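Local coordinates for protein methyl-coenzyme M reductase subunit beta (Methanosarcina barkeri, PDB 1E6Y) that acts as the beta subunit of the enzyme that reductively cleaves methyl-coenzyme M with coenzyme B, releasing methane in the last step of methanogenesis, at residues E[135-138]-E[139-143]; E[110-113]-E[114-118]; E[82-85]-E[86-90]; E[31-34]-E[35-39]; E[190-193]-E[194-197]. All coordinates share one frame; numbering follows the deposited sequence.

Contact 1 (E[135-138]-E[139-143]); sequences TQTI and MDMFG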
# COMPACT_ATOMS: atom_id res chain seq x y z
N THR E 135 17.00 22.24 -10.23
CA THR E 135 17.34 21.40 -11.38
C THR E 135 17.59 22.24 -12.64
O THR E 135 18.61 22.08 -13.31
CB THR E 135 16.22 20.37 -11.67
OG1 THR E 135 16.04 19.53 -10.52
CG2 THR E 135 16.59 19.50 -12.86
N GLN E 136 16.67 23.17 -12.93
CA GLN E 136 16.80 24.06 -14.08
C GLN E 136 18.03 24.97 -13.96
O GLN E 136 18.75 25.17 -14.94
CB GLN E 136 15.54 24.92 -14.23
CG GLN E 136 15.61 25.93 -15.38
CD GLN E 136 15.54 25.28 -16.75
OE1 GLN E 136 14.58 24.59 -17.07
NE2 GLN E 136 16.55 25.54 -17.58
N THR E 137 18.28 25.47 -12.75
CA THR E 137 19.41 26.37 -12.51
C THR E 137 20.75 25.68 -12.75
O THR E 137 21.63 26.25 -13.39
CB THR E 137 19.37 26.92 -11.06
OG1 THR E 137 18.20 27.73 -10.89
CG2 THR E 137 20.61 27.77 -10.77
N ILE E 138 20.88 24.44 -12.29
CA ILE E 138 22.11 23.67 -12.48
C ILE E 138 22.30 23.30 -13.95
O ILE E 138 23.41 23.41 -14.48
CB ILE E 138 22.11 22.39 -11.61
CG1 ILE E 138 22.14 22.77 -10.13
CG2 ILE E 138 23.31 21.52 -11.95
CD1 ILE E 138 22.10 21.59 -9.18
N MET E 139 21.21 22.94 -14.62
CA MET E 139 21.25 22.59 -16.03
C MET E 139 21.81 23.75 -16.85
O MET E 139 22.70 23.56 -17.68
CB MET E 139 19.84 22.24 -16.53
CG MET E 139 19.80 21.23 -17.66
SD MET E 139 20.18 19.55 -17.11
CE MET E 139 18.75 19.21 -16.07
N ASP E 140 21.35 24.95 -16.55
CA ASP E 140 21.77 26.15 -17.26
C ASP E 140 23.18 26.60 -16.89
O ASP E 140 24.01 26.87 -17.76
CB ASP E 140 20.79 27.30 -16.99
CG ASP E 140 19.48 27.13 -17.72
OD1 ASP E 140 19.45 26.49 -18.80
OD2 ASP E 140 18.46 27.64 -17.22
N MET E 141 23.46 26.67 -15.59
CA MET E 141 24.70 27.25 -15.08
C MET E 141 25.92 26.46 -15.52
O MET E 141 26.98 27.03 -15.79
CB MET E 141 24.66 27.32 -13.55
CG MET E 141 25.88 27.95 -12.92
SD MET E 141 25.66 28.21 -11.16
CE MET E 141 24.60 29.67 -11.18
N PHE E 142 25.77 25.14 -15.61
CA PHE E 142 26.91 24.27 -15.89
C PHE E 142 26.83 23.63 -17.27
O PHE E 142 27.65 22.77 -17.61
CB PHE E 142 27.01 23.20 -14.80
CG PHE E 142 27.22 23.77 -13.42
CD1 PHE E 142 26.15 23.97 -12.56
CD2 PHE E 142 28.50 24.17 -13.01
CE1 PHE E 142 26.33 24.56 -11.31
CE2 PHE E 142 28.69 24.76 -11.77
CZ PHE E 142 27.61 24.96 -10.92
N GLY E 143 25.88 24.10 -18.08
CA GLY E 143 25.82 23.72 -19.48
C GLY E 143 25.68 22.23 -19.74
O GLY E 143 26.30 21.69 -20.65
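With CG of Gln136 opposite the backbone N (chi1 177°) and the chain then bent at chi2 (71°), the glutamine amide is swung forward to Asp140, one turn further on. The two residues lie on the last turns of helix 125-141, which ends in a Schellman motif with Gly143 as its C-prime residue: Thr144 N returns to Met139 O, and Gly143 N makes a weak bond to Asp140 O. Glycine suits that position because, with no CB, it takes up the left-handed backbone conformation with little strain.

Gln136 NE2 gives Asp140 OD2 a fairly straight hydrogen bond of 2.9 Å. The acceptor lies near the amide plane, whereas the donor comes in from above the carboxylate, 42° out of its plane. A negative charge so close to a helix C-terminus would probably be disfavoured by the helix dipole, and the amide donor may offset part of that cost. The other end of the amide, OE1, is bonded to an aromatic side chain of a different protein in the complex, so Gln136 links the helix surface to the subunit interface.

On another side of the helix, Thr135 and Met139 run alongside each other, with Thr135 CG2 and Met139 CE 3.9 Å apart. The flexible thioether is bent twice and fits between helix 149-157 and the adjoining chains. Met141 CG lies over one face of the Phe142 ring, toward its rim, and the ring also stacks with Tyr72. Phe142 N bonds to Ile138 O at 3.1 Å. The same oxygen sits at the ring edge, in plane, and Ile138 CG2 lies 3.8 Å from Phe142 CD1.

Contact 2 (E[110-113]-E[114-118]); sequences IQSP and KSRII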
# COMPACT_ATOMS: atom_id res chain seq x y z
N ILE E 110 14.42 27.52 0.60
CA ILE E 110 13.56 27.96 -0.50
C ILE E 110 12.13 28.09 -0.00
O ILE E 110 11.47 27.09 0.30
CB ILE E 110 13.58 26.97 -1.69
CG1 ILE E 110 15.02 26.75 -2.16
CG2 ILE E 110 12.72 27.50 -2.84
CD1 ILE E 110 15.14 25.77 -3.31
N GLN E 111 11.68 29.33 0.16
CA GLN E 111 10.30 29.60 0.52
C GLN E 111 9.54 30.08 -0.71
O GLN E 111 9.84 31.14 -1.26
CB GLN E 111 10.24 30.66 1.62
CG GLN E 111 11.16 30.38 2.79
CD GLN E 111 10.86 31.23 4.00
OE1 GLN E 111 11.27 32.39 4.08
NE2 GLN E 111 10.13 30.67 4.96
N SER E 112 8.64 29.23 -1.20
CA SER E 112 7.76 29.60 -2.30
C SER E 112 6.87 30.76 -1.86
O SER E 112 6.56 30.90 -0.68
CB SER E 112 6.88 28.41 -2.69
OG SER E 112 7.60 27.48 -3.47
N PRO E 113 6.44 31.60 -2.82
CA PRO E 113 5.41 32.60 -2.52
C PRO E 113 4.11 31.94 -2.06
O PRO E 113 3.80 30.83 -2.49
CB PRO E 113 5.24 33.34 -3.84
CG PRO E 113 5.62 32.33 -4.88
CD PRO E 113 6.75 31.55 -4.26
N LYS E 114 3.37 32.63 -1.20
CA LYS E 114 2.09 32.13 -0.70
C LYS E 114 1.14 31.75 -1.82
O LYS E 114 0.33 30.83 -1.67
CB LYS E 114 1.43 33.17 0.21
CG LYS E 114 1.96 33.17 1.62
CD LYS E 114 1.47 34.35 2.44
CE LYS E 114 1.95 34.23 3.88
NZ LYS E 114 1.82 35.49 4.66
N SER E 115 1.28 32.40 -2.97
CA SER E 115 0.43 32.14 -4.12
C SER E 115 0.47 30.68 -4.59
O SER E 115 -0.54 30.16 -5.07
CB SER E 115 0.81 33.06 -5.29
OG SER E 115 2.17 32.88 -5.67
N ARG E 116 1.61 30.01 -4.43
CA ARG E 116 1.71 28.60 -4.84
C ARG E 116 0.92 27.71 -3.89
O ARG E 116 0.31 26.73 -4.33
CB ARG E 116 3.15 28.14 -4.94
CG ARG E 116 3.96 28.88 -6.01
CD ARG E 116 5.30 28.23 -6.26
NE ARG E 116 6.08 28.88 -7.31
CZ ARG E 116 5.87 28.73 -8.62
NH1 ARG E 116 6.68 29.39 -9.45
NH2 ARG E 116 4.90 27.98 -9.11
N ILE E 117 0.85 28.09 -2.61
CA ILE E 117 0.06 27.36 -1.63
C ILE E 117 -1.43 27.68 -1.80
O ILE E 117 -2.28 26.79 -1.72
CB ILE E 117 0.53 27.71 -0.19
CG1 ILE E 117 1.95 27.19 0.03
CG2 ILE E 117 -0.43 27.13 0.85
CD1 ILE E 117 2.13 25.70 -0.26
N ILE E 118 -1.73 28.94 -2.11
CA ILE E 118 -3.11 29.37 -2.32
C ILE E 118 -3.72 28.68 -3.54
O ILE E 118 -4.85 28.20 -3.48
CB ILE E 118 -3.18 30.91 -2.49
CG1 ILE E 118 -2.79 31.60 -1.18
CG2 ILE E 118 -4.59 31.34 -2.91
CD1 ILE E 118 -2.51 33.08 -1.32
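The aliphatic stem of Arg116 overlaps the ring of Pro113, crossing it at a slant, and its CD lies near CB and OG of Ser112. Arg116 CG is 4.0 Å from Pro113 CG, and one atom further along Arg116 CD comes within 3.7 Å of Ser112 OG. Because the chain is extended from CG to NE (chi2 -169°), its methylenes cover these neighbours while the guanidinium travels on past them. Arg116 NE then hydrogen-bonds to Val89 O, a carbonyl at the end of helix 78-89. A long arginine suits this buried place, since its stem is apolar enough to pack on proline and its head supplies the donor that the helix end lacks.

Ser115 has its OG between the backbone N and the carbonyl carbon (chi1 59°). This turns the hydroxyl back over the proline, 3.6 Å from Pro113 CG.

Arg116 N donates to Pro113 O at 3.0 Å, approaching from 46° above the carbonyl plane, as is common in an i to i+3 turn at a helix start. Proline fits just ahead of such a turn, having no N-H to satisfy and a ring that holds phi near -60°. Lys114 N is taken by Asp96 OD2, and Ser112 O receives Arg40 NH1. The arrangement is that of a strand-to-helix connection, in which strand 107-111 of the antiparallel sheet passes through Ser112 and Pro113 into the short helix 114-118.

Contact 3 (E[82-85]-E[86-90]); sequences AENV and KKLVQ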
# COMPACT_ATOMS: atom_id res chain seq x y z
N ALA E 82 21.27 30.61 -5.71
CA ALA E 82 20.17 31.17 -4.91
C ALA E 82 19.40 32.24 -5.67
O ALA E 82 18.17 32.27 -5.64
CB ALA E 82 20.72 31.74 -3.60
N GLU E 83 20.13 33.10 -6.38
CA GLU E 83 19.52 34.18 -7.17
C GLU E 83 18.60 33.62 -8.24
O GLU E 83 17.47 34.08 -8.41
CB GLU E 83 20.60 35.02 -7.86
CG GLU E 83 21.45 35.87 -6.94
CD GLU E 83 22.61 36.53 -7.69
OE1 GLU E 83 22.37 37.10 -8.77
OE2 GLU E 83 23.76 36.45 -7.19
N ASN E 84 19.12 32.67 -9.01
CA ASN E 84 18.39 32.12 -10.14
C ASN E 84 17.23 31.25 -9.69
O ASN E 84 16.17 31.25 -10.31
CB ASN E 84 19.34 31.31 -11.03
CG ASN E 84 18.76 31.07 -12.41
OD1 ASN E 84 18.66 31.99 -13.22
ND2 ASN E 84 18.33 29.84 -12.67
N VAL E 85 17.43 30.54 -8.58
CA VAL E 85 16.37 29.74 -7.97
C VAL E 85 15.20 30.64 -7.55
O VAL E 85 14.05 30.34 -7.85
CB VAL E 85 16.90 28.93 -6.76
CG1 VAL E 85 15.75 28.39 -5.91
CG2 VAL E 85 17.75 27.77 -7.26
N LYS E 86 15.51 31.80 -6.97
CA LYS E 86 14.47 32.75 -6.58
C LYS E 86 13.68 33.24 -7.79
O LYS E 86 12.46 33.39 -7.72
CB LYS E 86 15.07 33.95 -5.84
CG LYS E 86 14.03 35.01 -5.48
CD LYS E 86 14.52 35.99 -4.44
CE LYS E 86 13.38 36.92 -4.02
NZ LYS E 86 13.78 37.88 -2.95
N LYS E 87 14.37 33.47 -8.91
CA LYS E 87 13.72 33.92 -10.14
C LYS E 87 12.73 32.89 -10.68
O LYS E 87 11.69 33.25 -11.23
CB LYS E 87 14.76 34.24 -11.21
CG LYS E 87 15.56 35.51 -10.96
CD LYS E 87 16.58 35.74 -12.07
CE LYS E 87 17.52 36.89 -11.72
NZ LYS E 87 18.58 37.06 -12.75
N LEU E 88 13.06 31.61 -10.51
CA LEU E 88 12.23 30.52 -11.00
C LEU E 88 11.10 30.16 -10.03
O LEU E 88 10.03 29.73 -10.45
CB LEU E 88 13.09 29.29 -11.27
CG LEU E 88 14.09 29.42 -12.42
CD1 LEU E 88 15.06 28.26 -12.40
CD2 LEU E 88 13.34 29.47 -13.74
N VAL E 89 11.37 30.31 -8.74
CA VAL E 89 10.38 30.00 -7.71
C VAL E 89 9.31 31.10 -7.58
O VAL E 89 8.14 30.80 -7.36
CB VAL E 89 11.05 29.79 -6.33
CG1 VAL E 89 10.00 29.62 -5.24
CG2 VAL E 89 11.95 28.56 -6.37
N GLN E 90 9.72 32.35 -7.75
CA GLN E 90 8.80 33.48 -7.59
C GLN E 90 7.70 33.48 -8.64
O GLN E 90 7.86 32.89 -9.71
CB GLN E 90 9.58 34.81 -7.63
CG GLN E 90 10.04 35.23 -9.01
CD GLN E 90 10.54 36.66 -9.04
OE1 GLN E 90 10.88 37.25 -8.01
NE2 GLN E 90 10.60 37.24 -10.24
O HOH W 1 19.73 34.55 -12.15
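Val85 and Val89 stand side by side on one stripe of helix 78-89, pointing the same way, with Val85 CG1 and Val89 CG2 3.8 Å apart. Beta-branched and compact, they present methyls close to the backbone, on the side that packs against the sheet. The fit is tight, for Val89 CG2 also approaches Val85 O at 3.1 Å. That oxygen accepts Val89 N at 2.8 Å, with the donor nearly in line with the carbonyl bond, and a weaker bond from Leu88 N, consistent with a local tightening of the helix before Gln90 leaves helical geometry.

Asn84 and Leu88 are set at a slant to each other on the neighbouring stripe. Asn84 CG is placed opposite the backbone N (chi1 -163°), which sets the amide out from the helix with ND2 turned to the side where Leu88 reaches back, its CD1 3.6 Å from Asn84 ND2. This is packing; the polar need of ND2 is met by Thr137 OG1 of helix 125-141. At the oxygen end of the amide a water forms a bridge to Lys87: the water donates to Asn84 OD1 at 3.0 Å and accepts from Lys87 NZ at 2.8 Å. Lys87 reaches that water with its chain extended beyond CG, which passes 3.5 Å from Glu83 O. Lysine suits this exposed edge, since its methylenes can lie along the helix while its ammonium reaches a water.

The valine stripe faces the sheet, where both valines touch Ile110 of strand 107-111 and Val85 also meets Val99 of strand 98-102. Val85 and Val89 also reach helix 125-141, at Thr137 and Ala133. Leu88 packs on Ala133 as well, and on Gly227 of the second copy of this subunit.

Contact 4 (E[31-34]-E[35-39]); sequences IQSI and IMDTK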
# COMPACT_ATOMS: atom_id res chain seq x y z
N ILE E 31 -0.33 31.72 14.09
CA ILE E 31 -0.35 30.28 13.83
C ILE E 31 -0.52 30.00 12.33
O ILE E 31 0.18 29.15 11.78
CB ILE E 31 -1.47 29.58 14.63
CG1 ILE E 31 -1.15 29.65 16.12
CG2 ILE E 31 -1.62 28.13 14.18
CD1 ILE E 31 -2.20 29.02 17.01
N GLN E 32 -1.39 30.75 11.68
CA GLN E 32 -1.60 30.60 10.24
C GLN E 32 -0.34 30.95 9.45
O GLN E 32 -0.03 30.29 8.45
CB GLN E 32 -2.78 31.46 9.78
CG GLN E 32 -4.13 30.92 10.25
CD GLN E 32 -5.30 31.81 9.87
OE1 GLN E 32 -5.15 32.81 9.18
NE2 GLN E 32 -6.49 31.44 10.33
N SER E 33 0.43 31.90 9.96
CA SER E 33 1.71 32.28 9.35
C SER E 33 2.73 31.16 9.50
O SER E 33 3.45 30.84 8.56
CB SER E 33 2.24 33.57 9.99
OG SER E 33 3.55 33.87 9.53
N ILE E 34 2.76 30.54 10.68
CA ILE E 34 3.63 29.39 10.93
C ILE E 34 3.26 28.21 10.01
O ILE E 34 4.14 27.59 9.42
CB ILE E 34 3.57 28.95 12.41
CG1 ILE E 34 4.31 29.96 13.28
CG2 ILE E 34 4.19 27.57 12.60
CD1 ILE E 34 4.09 29.78 14.77
N ILE E 35 1.96 27.96 9.86
CA ILE E 35 1.48 26.89 8.98
C ILE E 35 1.82 27.18 7.52
O ILE E 35 2.37 26.33 6.82
CB ILE E 35 -0.04 26.70 9.13
CG1 ILE E 35 -0.35 26.14 10.52
CG2 ILE E 35 -0.58 25.75 8.06
CD1 ILE E 35 -1.81 26.28 10.92
N MET E 36 1.56 28.41 7.07
CA MET E 36 1.88 28.82 5.71
C MET E 36 3.37 28.70 5.40
O MET E 36 3.75 28.18 4.35
CB MET E 36 1.41 30.26 5.46
CG MET E 36 1.83 30.83 4.12
SD MET E 36 1.24 29.87 2.70
CE MET E 36 -0.49 30.34 2.68
N ASP E 37 4.21 29.17 6.32
CA ASP E 37 5.66 29.09 6.13
C ASP E 37 6.15 27.65 6.14
O ASP E 37 7.07 27.30 5.40
CB ASP E 37 6.38 29.90 7.21
CG ASP E 37 6.30 31.40 6.97
OD1 ASP E 37 5.74 31.83 5.94
OD2 ASP E 37 6.78 32.16 7.84
N THR E 38 5.52 26.82 6.96
CA THR E 38 5.83 25.39 6.99
C THR E 38 5.42 24.72 5.68
O THR E 38 6.17 23.92 5.13
CB THR E 38 5.10 24.70 8.17
OG1 THR E 38 5.52 25.31 9.40
CG2 THR E 38 5.43 23.22 8.21
N LYS E 39 4.26 25.10 5.16
CA LYS E 39 3.78 24.55 3.90
C LYS E 39 4.64 24.97 2.72
O LYS E 39 4.96 24.15 1.86
CB LYS E 39 2.32 24.97 3.65
CG LYS E 39 1.31 24.32 4.59
CD LYS E 39 -0.09 24.83 4.33
CE LYS E 39 -0.63 24.35 2.99
NZ LYS E 39 -2.05 24.77 2.78
O HOH W 2 3.53 33.71 6.56
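Ile35 lays its longer branch back over the preceding turn, against Ile31. Its CB stands 3.6 Å from Ile31 O; CG1, placed beside the backbone N (chi1 -68°), closes to 3.3 Å from the same oxygen; and the CD1 tip continues to Ile31 CG2 at 3.8 Å. The two isoleucines cross obliquely, and both touch Ser217 of helix 204-221. Isoleucine suits this buried side because its beta-branching puts apolar atoms close to the backbone, where CG1 lies near Ile31 O.

Helix 29-40 here shows a familiar helical device: a threonine hydroxyl bonding to the carbonyl four residues earlier. Thr38 OG1 donates to Ile34 O at 2.7 Å, while Thr38 N bonds to that oxygen at 2.9 Å. The two donors reach Ile34 O from opposite faces of its plane. Having OG1 beside the backbone N (chi1 -60°) aims the hydroxyl back down the helix, and OG1 also bonds to Tyr214 OH. The buried hydroxyl is thus bonded both within its own helix and to helix 204-221.

On a more polar side, Ser33 and Asp37 are joined through water rather than directly. The water lies 3.0 Å from Ser33 OG and donates to Asp37 OD1, also at 3.0 Å. Asp37 OD1 further forms a salt bridge with Arg40 NE.

Contact 5 (E[190-193]-E[194-197]); sequences NIMA and NHVA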
# COMPACT_ATOMS: atom_id res chain seq x y z
N ASN E 190 2.33 14.91 10.75
CA ASN E 190 3.48 14.14 10.32
C ASN E 190 4.78 14.96 10.34
O ASN E 190 5.38 15.22 9.30
CB ASN E 190 3.25 13.55 8.92
CG ASN E 190 4.11 12.33 8.66
OD1 ASN E 190 4.95 11.97 9.48
ND2 ASN E 190 3.87 11.66 7.53
N ILE E 191 5.20 15.34 11.54
CA ILE E 191 6.44 16.09 11.74
C ILE E 191 7.21 15.44 12.88
O ILE E 191 6.76 15.48 14.03
CB ILE E 191 6.15 17.57 12.11
CG1 ILE E 191 5.28 18.22 11.03
CG2 ILE E 191 7.46 18.34 12.28
CD1 ILE E 191 4.69 19.55 11.44
N MET E 192 8.36 14.84 12.58
CA MET E 192 9.07 14.07 13.60
C MET E 192 9.60 14.99 14.70
O MET E 192 9.90 16.16 14.46
CB MET E 192 10.21 13.25 12.97
CG MET E 192 11.56 13.94 12.89
SD MET E 192 12.77 12.98 11.95
CE MET E 192 12.88 11.48 12.93
N ALA E 193 9.55 14.49 15.93
CA ALA E 193 9.87 15.28 17.11
C ALA E 193 11.25 15.92 17.03
O ALA E 193 11.44 17.05 17.48
CB ALA E 193 9.76 14.41 18.36
N ASN E 194 12.20 15.22 16.42
CA ASN E 194 13.55 15.75 16.26
C ASN E 194 13.58 17.04 15.44
O ASN E 194 14.41 17.92 15.70
CB ASN E 194 14.47 14.71 15.62
CG ASN E 194 15.14 13.80 16.64
OD1 ASN E 194 14.98 13.97 17.84
ND2 ASN E 194 15.88 12.81 16.16
N HIS E 195 12.70 17.14 14.45
CA HIS E 195 12.58 18.35 13.63
C HIS E 195 12.19 19.55 14.48
O HIS E 195 12.81 20.61 14.39
CB HIS E 195 11.52 18.16 12.54
CG HIS E 195 11.99 17.35 11.37
ND1 HIS E 195 13.23 16.75 11.32
CD2 HIS E 195 11.38 17.05 10.20
CE1 HIS E 195 13.36 16.11 10.18
NE2 HIS E 195 12.26 16.28 9.47
N VAL E 196 11.16 19.36 15.30
CA VAL E 196 10.63 20.43 16.15
C VAL E 196 11.67 20.87 17.17
O VAL E 196 11.92 22.07 17.33
CB VAL E 196 9.34 19.97 16.87
CG1 VAL E 196 8.82 21.08 17.77
CG2 VAL E 196 8.28 19.58 15.84
N ALA E 197 12.33 19.90 17.81
CA ALA E 197 13.40 20.19 18.77
C ALA E 197 14.58 20.92 18.11
O ALA E 197 15.17 21.81 18.72
CB ALA E 197 13.88 18.91 19.42
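Met192 lies over a face of the His195 ring where the chain enters helix 193-199, with Met192 itself at the N-cap position. The aromatic interactions are two, both from the same side chain. Met192 CG makes a CH-pi contact, 3.8 Å from the centroid of the His195 ring, and SD adds a Met-aromatic contact, 4.0 Å from that centroid. The sulfur passes closest to the ring at CE1 of His195, 3.6 Å away. A flexible, polarisable thioether can follow the ring face in this way, while His195 ND1 is held by Ser409 OG from helix 405-416, which would limit rotation of the ring.

The hydrogen bonds run along the backbone. His195 N reaches Met192 O at 3.0 Å from well above the carbonyl plane, 52° out of it, an i to i+3 bond at the helix start. Ala197 N then meets Ala193 O in a nearly straight helical bond. Met192's side chain stays about 10 Å from bound coenzyme B, so the helix start lies near the site but does not line it.

Apolar packing completes the start: with Ile191 CG2 opposite its backbone N, Ile191 crosses Val196 at about a right angle, CG2 to CG2 at 3.9 Å.

Overall arrangement
Contacts 1 to 4 belong to the N-terminal family region, contact 5 to the C-terminal one. Contacts 1 and 3 are only partly buried, with an amide-carboxylate bond in the first and a lysine water bridge at the edge of the second. Buried contact 4 keeps its polar groups paired, with a water and a salt bridge, while buried contacts 2 and 5 rest on packing round a proline and over a ring face. Contacts 1 and 3 touch directly; contact 2 touches contacts 3 and 4, joining helix 78-89 to helix 29-40. Contacts 4 and 5 share Tyr214 of helix 204-221 as a neighbour. Contacts 2 and 5 begin helices; contacts 1 and 3 finish them; contact 4 is mid-helix.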